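Local coordinates for polysialic acid O-acetyltransferase (PDB 3JQY), which catalyses the transfer of acetyl groups from acetyl-CoA to the O7 or O9 hydroxyls of capsular polysialic acid, preferring long polymers, at residues 22-28 with 41-47; 71-77 with 92-98; 173-179 with 190-196. All coordinates share one frame. Numbering follows the deposited sequence.

How the contacts relate
The three contacts follow one another along a left-handed parallel beta-helix, the fold of the hexapeptide-repeat acyltransferases. Contact 1 lies at the N-terminal end, where residues 22-28 precede the first strand. Contact 2 joins successive coils further along; its centre is about 15 Å from that of contact 1, the nearest atoms about 5 Å apart. Contact 3 belongs to a later pair of coils, its centre about 19 Å from contact 2 and 34 Å from contact 1. Contacts 2 and 3 share one parallel sheet. In contact 3, Met-179 lies about 5 Å from Lys-180 and Val-196 about 6 Å from Lys-198, between side chains; both lysines are near in sequence and probably bind acetyl-CoA.

Contact 1: residues 22-28 with 41-47; sequences DSRLKTQ and VFVCGDL
Residues 22-28 have no regular secondary structure. They open with a type I beta turn, Asp-22 to Leu-25, closed by Leu-25 N to Asp-22 O at 2.9 Å. Asp-22 N also bonds Lys-26 O (2.8 Å). Residues 41-44 form a strand, and 45-47 leave it as a loop. The segments come closest at Ser-23 and Phe-42, with CA atoms 5.3 Å apart. Here Ser-23 N donates to Phe-42 O (2.9 Å). Phe-42 N returns a bond to Ser-23 OG (2.8 Å), with Ser-23 in the m rotamer.

Asp-22, in the p rotamer, organises the turn. Its OD1 accepts from Arg-24 N (3.0 Å), which makes an Asx turn, and from Lys-26 N (2.9 Å). Its OD2 accepts from Cys-44 N on the strand (3.0 Å) and forms a salt bridge with Arg-24 NE (3.1 Å). Arg-24 extends along the strand. Its NE lies 3.3 Å from Val-43 CG1, and its NH2 donates to Cys-44 O (2.9 Å). Lys-26 is extended up to a p chi4, and its NZ forms a salt bridge with Asp-46 OD1 (2.6 Å). The Gln-28 side chain, m at chi1 and chi2, brings its end amide to the backbone at Cys-44 and Gly-45.

On the strand, Phe-42 (chi1 t) meets the ring of Phe-31 and packs on Leu-64 and Ile-66. The turn lies across the junction of two seven-residue repeats, 17-23 and 24-30. It runs beside strand 41-44, the outermost strand of its sheet within this chain, at the N-terminal end of the left-handed parallel beta-helix.

Contact 2: residues 71-77 with 92-98; sequences ECRWLTV and SKIKGDI
Glu-71 pairs in parallel with Lys-93 (CA-CA 4.6 Å). Its N donates to Ser-92 O (3.0 Å), and its O accepts from Ile-94 N (2.8 Å). The Glu-71 side chain is extended. One water joins its OE2 (2.8 Å) to Lys-93 NZ (2.9 Å); OE2 also bonds Asn-49. Cys-72, rotamer m, pairs with Ile-94 (CA-CA 5.0 Å) and sets SG 3.7 Å from Ile-94 CG2. Arg-73 N then donates to Ile-94 O (3.0 Å), while NH1 reaches Asn-49 O.

At 73-74 the first segment turns a corner, and the second does so at Gly-96. This is how successive coils stack in a left-handed parallel beta-helix. Trp-74 has a left-handed backbone (52/43), and a beta bulge shifts the register by one. Trp-74 O accepts from Gly-96 N (3.3 Å). Gly-96 lies at 103/-157, where a side chain would jam against the preceding carbonyl.

Leu-75 pairs with Gly-96 (CA-CA 4.9 Å). Its CD2 lies 4.0 Å from Ile-94 CG2 and its CD1 4.2 Å from Ile-98 CD1, on the buried face. Thr-76 N donates to Gly-96 O, and Thr-76 O accepts from Ile-98 N, both at 2.9 Å. Val-77 pairs with Ile-98 (CA-CA 4.8 Å).

Contact 3: residues 173-179 with 190-196; sequences GRNVSIM and IGYGSIV
Two neighbouring coils of a left-handed parallel beta-helix stack here, and the residues with most surface covered by the other segment are Tyr-192, Val-196 and Ile-190. The pairing is parallel, with Ser-177 opposite Ile-195 and Ile-178 opposite Val-196, both at CA-CA 4.8 Å.

Tyr-192 sits at the coil corner, in the type II beta turn from Gly-191 to Ser-194. Gly-193 has positive phi (82°), and its N donates to Arg-174 O (3.0 Å). Asn-175 also has positive phi (61°) in the corner of the other coil. The Tyr-192 ring, with chi1 t, lies beside Arg-174: CD1 is 3.8 Å from Arg-174 CB, and CE1 sits over one face of the guanidinium. Arg-174 NH2 forms a salt bridge with Glu-119 of the second subunit, and Tyr-192 packs on Ser-177 of that subunit. The corner therefore lies at the trimer interface.

Val-196, also chi1 t, has CB 4.4 Å from Ile-178 CG1. Its backbone continues the ladder: Val-196 N donates to Ser-177 O, and Met-179 N to Val-196 O, both at 2.9 Å. One step earlier, Ser-177 N donates to Ser-194 O (3.1 Å).

Ile-190, m at chi1 and chi2, points toward the other coil. Its CG2 is 3.9 Å from Val-176 CG1. Its carbonyl O accepts from Gly-173 N at 2.9 Å, and a CB on Gly-173 would clash with that same oxygen.

Contact 1: residues 22-28 with 41-47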
loop_
_atom_site.group_PDB
_atom_site.type_symbol
_atom_site.label_atom_id
_atom_site.label_comp_id
_atom_site.label_asym_id
_atom_site.label_seq_id
_atom_site.Cartn_x
_atom_site.Cartn_y
_atom_site.Cartn_z
ATOM N N ASP B 22 3.557 -35.951 -8.524
ATOM C CA ASP B 22 2.390 -35.403 -9.214
ATOM C C ASP B 22 1.467 -36.546 -9.648
ATOM O O ASP B 22 1.718 -37.706 -9.318
ATOM C CB ASP B 22 2.784 -34.498 -10.391
ATOM C CG ASP B 22 3.345 -35.269 -11.578
ATOM O OD1 ASP B 22 3.359 -36.515 -11.541
ATOM O OD2 ASP B 22 3.757 -34.621 -12.564
ATOM N N SER B 23 0.406 -36.226 -10.384
ATOM C CA SER B 23 -0.620 -37.227 -10.696
ATOM C C SER B 23 -0.110 -38.332 -11.619
ATOM O O SER B 23 -0.692 -39.411 -11.680
ATOM C CB SER B 23 -1.870 -36.564 -11.280
ATOM O OG SER B 23 -2.413 -35.638 -10.355
ATOM N N ARG B 24 0.968 -38.063 -12.349
ATOM C CA ARG B 24 1.521 -39.092 -13.223
ATOM C C ARG B 24 2.722 -39.773 -12.577
ATOM O O ARG B 24 3.516 -40.430 -13.253
ATOM C CB ARG B 24 1.860 -38.530 -14.604
ATOM C CG ARG B 24 2.848 -37.395 -14.571
ATOM C CD ARG B 24 2.594 -36.410 -15.688
ATOM N NE ARG B 24 3.504 -35.277 -15.581
ATOM C CZ ARG B 24 4.647 -35.174 -16.247
ATOM N NH1 ARG B 24 5.017 -36.131 -17.088
ATOM N NH2 ARG B 24 5.416 -34.108 -16.081
ATOM N N LEU B 25 2.842 -39.611 -11.261
ATOM C CA LEU B 25 3.854 -40.329 -10.486
ATOM C C LEU B 25 5.277 -39.792 -10.634
ATOM O O LEU B 25 6.245 -40.514 -10.384
ATOM C CB LEU B 25 3.813 -41.819 -10.832
ATOM C CG LEU B 25 2.826 -42.640 -10.003
ATOM C CD1 LEU B 25 1.667 -41.790 -9.524
ATOM C CD2 LEU B 25 2.319 -43.838 -10.797
ATOM N N LYS B 26 5.400 -38.528 -11.029
ATOM C CA LYS B 26 6.700 -37.872 -11.145
ATOM C C LYS B 26 7.040 -37.135 -9.851
ATOM O O LYS B 26 6.239 -36.347 -9.348
ATOM C CB LYS B 26 6.703 -36.885 -12.318
ATOM C CG LYS B 26 8.035 -36.161 -12.508
ATOM C CD LYS B 26 7.953 -35.087 -13.588
ATOM C CE LYS B 26 9.293 -34.381 -13.761
ATOM N NZ LYS B 26 10.353 -35.319 -14.232
ATOM N N THR B 27 8.225 -37.390 -9.308
ATOM C CA THR B 27 8.609 -36.777 -8.039
ATOM C C THR B 27 8.785 -35.259 -8.165
ATOM O O THR B 27 9.415 -34.776 -9.107
ATOM C CB THR B 27 9.900 -37.406 -7.478
ATOM O OG1 THR B 27 10.949 -37.286 -8.445
ATOM C CG2 THR B 27 9.682 -38.879 -7.173
ATOM N N GLN B 28 8.208 -34.523 -7.218
ATOM C CA GLN B 28 8.339 -33.067 -7.158
ATOM C C GLN B 28 8.706 -32.645 -5.742
ATOM O O GLN B 28 7.830 -32.356 -4.923
ATOM C CB GLN B 28 7.030 -32.384 -7.565
ATOM C CG GLN B 28 6.619 -32.626 -9.005
ATOM C CD GLN B 28 7.612 -32.052 -10.001
ATOM O OE1 GLN B 28 7.602 -32.413 -11.182
ATOM N NE2 GLN B 28 8.475 -31.152 -9.533
ATOM N N VAL B 41 -6.091 -33.303 -11.070
ATOM C CA VAL B 41 -4.855 -33.634 -11.760
ATOM C C VAL B 41 -3.800 -32.549 -11.582
ATOM O O VAL B 41 -4.080 -31.373 -11.767
ATOM C CB VAL B 41 -5.109 -33.843 -13.263
ATOM C CG1 VAL B 41 -3.806 -34.018 -14.002
ATOM C CG2 VAL B 41 -6.027 -35.047 -13.478
ATOM N N PHE B 42 -2.592 -32.960 -11.213
ATOM C CA PHE B 42 -1.455 -32.059 -11.124
ATOM C C PHE B 42 -0.386 -32.627 -12.045
ATOM O O PHE B 42 0.098 -33.740 -11.826
ATOM C CB PHE B 42 -0.969 -31.986 -9.670
ATOM C CG PHE B 42 0.283 -31.168 -9.466
ATOM C CD1 PHE B 42 0.577 -30.087 -10.283
ATOM C CD2 PHE B 42 1.155 -31.473 -8.435
ATOM C CE1 PHE B 42 1.722 -29.331 -10.073
ATOM C CE2 PHE B 42 2.305 -30.725 -8.227
ATOM C CZ PHE B 42 2.581 -29.650 -9.040
ATOM N N VAL B 43 -0.055 -31.887 -13.099
ATOM C CA VAL B 43 1.005 -32.288 -14.017
ATOM C C VAL B 43 2.144 -31.292 -13.877
ATOM O O VAL B 43 1.958 -30.098 -14.111
ATOM C CB VAL B 43 0.521 -32.302 -15.476
ATOM C CG1 VAL B 43 1.657 -32.707 -16.406
ATOM C CG2 VAL B 43 -0.667 -33.244 -15.632
ATOM N N CYS B 44 3.315 -31.779 -13.479
ATOM C CA CYS B 44 4.423 -30.887 -13.170
ATOM C C CYS B 44 5.689 -31.311 -13.899
ATOM O O CYS B 44 6.125 -32.454 -13.781
ATOM C CB CYS B 44 4.674 -30.870 -11.664
ATOM S SG CYS B 44 5.723 -29.511 -11.108
ATOM N N GLY B 45 6.272 -30.382 -14.649
ATOM C CA GLY B 45 7.494 -30.649 -15.385
ATOM C C GLY B 45 8.738 -30.610 -14.519
ATOM O O GLY B 45 8.666 -30.613 -13.288
ATOM N N ASP B 46 9.895 -30.588 -15.169
ATOM C CA ASP B 46 11.157 -30.488 -14.448
ATOM C C ASP B 46 11.431 -29.029 -14.117
ATOM O O ASP B 46 11.808 -28.250 -14.985
ATOM C CB ASP B 46 12.284 -31.081 -15.288
ATOM C CG ASP B 46 12.157 -32.584 -15.433
ATOM O OD1 ASP B 46 11.981 -33.257 -14.400
ATOM O OD2 ASP B 46 12.229 -33.093 -16.567
ATOM N N LEU B 47 11.230 -28.666 -12.856
ATOM C CA LEU B 47 11.316 -27.272 -12.448
ATOM C C LEU B 47 12.753 -26.875 -12.166
ATOM O O LEU B 47 13.632 -27.726 -12.051
ATOM C CB LEU B 47 10.470 -27.028 -11.202
ATOM C CG LEU B 47 9.013 -27.481 -11.324
ATOM C CD1 LEU B 47 8.273 -27.157 -10.035
ATOM C CD2 LEU B 47 8.342 -26.837 -12.532
#

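Contact 2: residues 71-77 with 92-98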
loop_
_atom_site.group_PDB
_atom_site.type_symbol
_atom_site.label_atom_id
_atom_site.label_comp_id
_atom_site.label_asym_id
_atom_site.label_seq_id
_atom_site.Cartn_x
_atom_site.Cartn_y
_atom_site.Cartn_z
ATOM N N GLU B 71 10.268 -21.664 -12.569
ATOM C CA GLU B 71 10.753 -21.523 -11.209
ATOM C C GLU B 71 9.594 -21.107 -10.312
ATOM O O GLU B 71 9.043 -20.023 -10.477
ATOM C CB GLU B 71 11.844 -20.451 -11.154
ATOM C CG GLU B 71 12.229 -20.019 -9.749
ATOM C CD GLU B 71 13.127 -18.791 -9.757
ATOM O OE1 GLU B 71 12.680 -17.717 -9.295
ATOM O OE2 GLU B 71 14.276 -18.897 -10.235
ATOM N N CYS B 72 9.211 -21.982 -9.389
ATOM C CA CYS B 72 8.173 -21.675 -8.415
ATOM C C CYS B 72 8.823 -21.578 -7.053
ATOM O O CYS B 72 9.445 -22.536 -6.596
ATOM C CB CYS B 72 7.126 -22.784 -8.373
ATOM S SG CYS B 72 6.289 -23.064 -9.931
ATOM N N ARG B 73 8.695 -20.421 -6.415
ATOM C CA ARG B 73 9.202 -20.243 -5.059
ATOM C C ARG B 73 8.128 -19.636 -4.164
ATOM O O ARG B 73 7.602 -18.554 -4.444
ATOM C CB ARG B 73 10.478 -19.390 -5.069
ATOM C CG ARG B 73 11.594 -20.013 -5.905
ATOM C CD ARG B 73 12.776 -19.074 -6.082
ATOM N NE ARG B 73 13.462 -18.803 -4.821
ATOM C CZ ARG B 73 14.376 -19.601 -4.275
ATOM N NH1 ARG B 73 14.719 -20.739 -4.871
ATOM N NH2 ARG B 73 14.949 -19.256 -3.128
ATOM N N TRP B 74 7.800 -20.352 -3.096
ATOM C CA TRP B 74 6.709 -19.967 -2.208
ATOM C C TRP B 74 5.427 -19.703 -2.985
ATOM O O TRP B 74 4.706 -18.746 -2.725
ATOM C CB TRP B 74 7.104 -18.767 -1.341
ATOM C CG TRP B 74 8.127 -19.154 -0.338
ATOM C CD1 TRP B 74 7.908 -19.775 0.859
ATOM C CD2 TRP B 74 9.540 -18.983 -0.450
ATOM N NE1 TRP B 74 9.101 -19.993 1.502
ATOM C CE2 TRP B 74 10.119 -19.515 0.721
ATOM C CE3 TRP B 74 10.374 -18.422 -1.421
ATOM C CZ2 TRP B 74 11.492 -19.503 0.948
ATOM C CZ3 TRP B 74 11.740 -18.414 -1.196
ATOM C CH2 TRP B 74 12.285 -18.951 -0.021
ATOM N N LEU B 75 5.158 -20.575 -3.948
ATOM C CA LEU B 75 3.904 -20.517 -4.684
ATOM C C LEU B 75 2.865 -21.406 -3.997
ATOM O O LEU B 75 3.160 -22.550 -3.648
ATOM C CB LEU B 75 4.128 -21.006 -6.114
ATOM C CG LEU B 75 2.858 -21.193 -6.946
ATOM C CD1 LEU B 75 2.229 -19.844 -7.248
ATOM C CD2 LEU B 75 3.171 -21.946 -8.231
ATOM N N THR B 76 1.660 -20.871 -3.802
ATOM C CA THR B 76 0.528 -21.642 -3.297
ATOM C C THR B 76 -0.600 -21.512 -4.309
ATOM O O THR B 76 -0.991 -20.403 -4.665
ATOM C CB THR B 76 0.030 -21.122 -1.931
ATOM O OG1 THR B 76 1.096 -21.165 -0.976
ATOM C CG2 THR B 76 -1.139 -21.977 -1.417
ATOM N N VAL B 77 -1.095 -22.646 -4.789
ATOM C CA VAL B 77 -2.231 -22.672 -5.705
ATOM C C VAL B 77 -3.387 -23.369 -5.010
ATOM O O VAL B 77 -3.276 -24.529 -4.624
ATOM C CB VAL B 77 -1.904 -23.422 -7.011
ATOM C CG1 VAL B 77 -3.075 -23.345 -7.957
ATOM C CG2 VAL B 77 -0.654 -22.841 -7.664
ATOM N N SER B 92 8.918 -19.441 -17.049
ATOM C CA SER B 92 8.399 -18.355 -16.231
ATOM C C SER B 92 8.951 -18.466 -14.813
ATOM O O SER B 92 9.504 -19.496 -14.429
ATOM C CB SER B 92 6.870 -18.390 -16.203
ATOM O OG SER B 92 6.406 -19.657 -15.765
ATOM N N LYS B 93 8.792 -17.405 -14.032
ATOM C CA LYS B 93 9.239 -17.407 -12.648
ATOM C C LYS B 93 8.101 -16.865 -11.808
ATOM O O LYS B 93 7.617 -15.763 -12.063
ATOM C CB LYS B 93 10.466 -16.512 -12.473
ATOM C CG LYS B 93 11.658 -16.918 -13.330
ATOM C CD LYS B 93 12.886 -16.115 -12.933
ATOM C CE LYS B 93 14.089 -16.485 -13.777
ATOM N NZ LYS B 93 15.294 -15.723 -13.342
ATOM N N ILE B 94 7.669 -17.630 -10.811
ATOM C CA ILE B 94 6.465 -17.253 -10.075
ATOM C C ILE B 94 6.587 -17.454 -8.570
ATOM O O ILE B 94 7.278 -18.365 -8.088
ATOM C CB ILE B 94 5.228 -18.002 -10.612
ATOM C CG1 ILE B 94 3.953 -17.472 -9.951
ATOM C CG2 ILE B 94 5.387 -19.495 -10.407
ATOM C CD1 ILE B 94 2.689 -17.774 -10.717
ATOM N N LYS B 95 5.930 -16.555 -7.844
ATOM C CA LYS B 95 5.795 -16.609 -6.399
ATOM C C LYS B 95 4.368 -16.163 -6.087
ATOM O O LYS B 95 3.676 -15.646 -6.960
ATOM C CB LYS B 95 6.778 -15.635 -5.739
ATOM C CG LYS B 95 8.214 -15.802 -6.213
ATOM C CD LYS B 95 9.178 -14.937 -5.421
ATOM C CE LYS B 95 10.580 -15.040 -6.004
ATOM N NZ LYS B 95 11.622 -14.810 -4.968
ATOM N N GLY B 96 3.925 -16.357 -4.849
ATOM C CA GLY B 96 2.641 -15.825 -4.428
ATOM C C GLY B 96 1.492 -16.808 -4.332
ATOM O O GLY B 96 1.685 -18.016 -4.182
ATOM N N ASP B 97 0.280 -16.270 -4.411
ATOM C CA ASP B 97 -0.918 -17.057 -4.168
ATOM C C ASP B 97 -1.873 -16.961 -5.341
ATOM O O ASP B 97 -2.303 -15.870 -5.706
ATOM C CB ASP B 97 -1.619 -16.552 -2.910
ATOM C CG ASP B 97 -0.796 -16.787 -1.655
ATOM O OD1 ASP B 97 -0.279 -15.802 -1.091
ATOM O OD2 ASP B 97 -0.651 -17.959 -1.248
ATOM N N ILE B 98 -2.215 -18.109 -5.916
ATOM C CA ILE B 98 -3.206 -18.155 -6.978
ATOM C C ILE B 98 -4.417 -18.932 -6.487
ATOM O O ILE B 98 -4.304 -20.101 -6.140
ATOM C CB ILE B 98 -2.669 -18.869 -8.233
ATOM C CG1 ILE B 98 -1.453 -18.127 -8.802
ATOM C CG2 ILE B 98 -3.770 -18.989 -9.279
ATOM C CD1 ILE B 98 -0.797 -18.861 -9.969
HETATM O O HOH W 1 10.267 -17.336 -8.481
HETATM O O HOH W 2 15.981 -16.749 -10.714
HETATM O O HOH W 3 2.386 -18.509 -1.203
#

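Contact 3: residues 173-179 with 190-196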
loop_
_atom_site.group_PDB
_atom_site.type_symbol
_atom_site.label_atom_id
_atom_site.label_comp_id
_atom_site.label_asym_id
_atom_site.label_seq_id
_atom_site.Cartn_x
_atom_site.Cartn_y
_atom_site.Cartn_z
ATOM N N GLY B 173 4.014 -2.583 -12.484
ATOM C CA GLY B 173 4.845 -2.071 -11.410
ATOM C C GLY B 173 4.487 -2.581 -10.032
ATOM O O GLY B 173 3.468 -3.254 -9.835
ATOM N N ARG B 174 5.342 -2.245 -9.071
ATOM C CA ARG B 174 5.194 -2.685 -7.695
ATOM C C ARG B 174 3.964 -2.089 -7.006
ATOM O O ARG B 174 3.579 -0.945 -7.264
ATOM C CB ARG B 174 6.464 -2.319 -6.926
ATOM C CG ARG B 174 6.399 -2.488 -5.431
ATOM C CD ARG B 174 7.748 -2.062 -4.842
ATOM N NE ARG B 174 7.701 -1.902 -3.394
ATOM C CZ ARG B 174 8.650 -1.305 -2.679
ATOM N NH1 ARG B 174 9.725 -0.794 -3.278
ATOM N NH2 ARG B 174 8.518 -1.214 -1.363
ATOM N N ASN B 175 3.333 -2.860 -6.154
ATOM C CA ASN B 175 2.250 -2.390 -5.350
ATOM C C ASN B 175 1.071 -1.894 -6.176
ATOM O O ASN B 175 0.613 -0.834 -5.965
ATOM C CB ASN B 175 2.703 -1.300 -4.381
ATOM C CG ASN B 175 1.684 -0.995 -3.330
ATOM O OD1 ASN B 175 0.861 -1.802 -3.004
ATOM N ND2 ASN B 175 1.758 0.205 -2.783
ATOM N N VAL B 176 0.602 -2.780 -7.038
ATOM C CA VAL B 176 -0.461 -2.449 -7.981
ATOM C C VAL B 176 -1.595 -3.441 -7.813
ATOM O O VAL B 176 -1.348 -4.623 -7.612
ATOM C CB VAL B 176 0.036 -2.610 -9.430
ATOM C CG1 VAL B 176 -1.143 -2.712 -10.407
ATOM C CG2 VAL B 176 0.959 -1.462 -9.814
ATOM N N SER B 177 -2.831 -2.957 -7.899
ATOM C CA SER B 177 -3.988 -3.836 -8.045
ATOM C C SER B 177 -4.600 -3.600 -9.408
ATOM O O SER B 177 -4.783 -2.450 -9.842
ATOM C CB SER B 177 -5.042 -3.563 -6.974
ATOM O OG SER B 177 -4.671 -4.142 -5.742
ATOM N N ILE B 178 -4.900 -4.693 -10.088
ATOM C CA ILE B 178 -5.699 -4.633 -11.298
ATOM C C ILE B 178 -7.062 -5.232 -10.968
ATOM O O ILE B 178 -7.151 -6.367 -10.504
ATOM C CB ILE B 178 -5.018 -5.375 -12.450
ATOM C CG1 ILE B 178 -3.677 -4.716 -12.776
ATOM C CG2 ILE B 178 -5.903 -5.373 -13.686
ATOM C CD1 ILE B 178 -2.974 -5.320 -13.968
ATOM N N MET B 179 -8.117 -4.450 -11.177
ATOM C CA MET B 179 -9.469 -4.855 -10.780
ATOM C C MET B 179 -10.239 -5.567 -11.894
ATOM O O MET B 179 -9.726 -5.751 -12.997
ATOM C CB MET B 179 -10.259 -3.646 -10.265
ATOM C CG MET B 179 -9.611 -2.941 -9.074
ATOM S SD MET B 179 -9.172 -4.089 -7.741
ATOM C CE MET B 179 -9.022 -2.960 -6.354
ATOM N N ILE B 190 2.244 -0.311 -16.255
ATOM C CA ILE B 190 1.407 0.165 -15.152
ATOM C C ILE B 190 2.318 0.664 -14.037
ATOM O O ILE B 190 3.176 -0.073 -13.548
ATOM C CB ILE B 190 0.477 -0.936 -14.587
ATOM C CG1 ILE B 190 -0.396 -1.537 -15.695
ATOM C CG2 ILE B 190 -0.392 -0.371 -13.459
ATOM C CD1 ILE B 190 -1.252 -0.512 -16.438
ATOM N N GLY B 191 2.133 1.915 -13.634
ATOM C CA GLY B 191 3.032 2.533 -12.675
ATOM C C GLY B 191 2.868 2.052 -11.253
ATOM O O GLY B 191 1.777 1.638 -10.839
ATOM N N TYR B 192 3.962 2.119 -10.497
ATOM C CA TYR B 192 3.949 1.838 -9.064
ATOM C C TYR B 192 2.711 2.414 -8.401
ATOM O O TYR B 192 2.343 3.564 -8.663
ATOM C CB TYR B 192 5.175 2.469 -8.382
ATOM C CG TYR B 192 5.082 2.384 -6.876
ATOM C CD1 TYR B 192 5.695 1.351 -6.180
ATOM C CD2 TYR B 192 4.337 3.308 -6.157
ATOM C CE1 TYR B 192 5.585 1.249 -4.802
ATOM C CE2 TYR B 192 4.217 3.216 -4.783
ATOM C CZ TYR B 192 4.838 2.184 -4.113
ATOM O OH TYR B 192 4.719 2.096 -2.746
ATOM N N GLY B 193 2.073 1.624 -7.538
ATOM C CA GLY B 193 1.031 2.138 -6.664
ATOM C C GLY B 193 -0.338 2.265 -7.310
ATOM O O GLY B 193 -1.294 2.706 -6.670
ATOM N N SER B 194 -0.444 1.881 -8.575
ATOM C CA SER B 194 -1.705 2.067 -9.291
ATOM C C SER B 194 -2.821 1.160 -8.780
ATOM O O SER B 194 -2.570 0.064 -8.292
ATOM C CB SER B 194 -1.505 1.806 -10.787
ATOM O OG SER B 194 -0.605 2.750 -11.343
ATOM N N ILE B 195 -4.059 1.629 -8.908
ATOM C CA ILE B 195 -5.212 0.736 -8.908
ATOM C C ILE B 195 -5.920 0.945 -10.238
ATOM O O ILE B 195 -6.460 2.016 -10.508
ATOM C CB ILE B 195 -6.170 0.971 -7.718
ATOM C CG1 ILE B 195 -5.435 0.701 -6.399
ATOM C CG2 ILE B 195 -7.396 0.069 -7.856
ATOM C CD1 ILE B 195 -6.320 0.706 -5.149
ATOM N N VAL B 196 -5.870 -0.080 -11.081
ATOM C CA VAL B 196 -6.376 0.003 -12.444
ATOM C C VAL B 196 -7.792 -0.549 -12.499
ATOM O O VAL B 196 -8.027 -1.717 -12.164
ATOM C CB VAL B 196 -5.485 -0.794 -13.413
ATOM C CG1 VAL B 196 -5.994 -0.634 -14.843
ATOM C CG2 VAL B 196 -4.025 -0.351 -13.292
HETATM O O HOH W 4 -2.055 -0.338 -5.469
#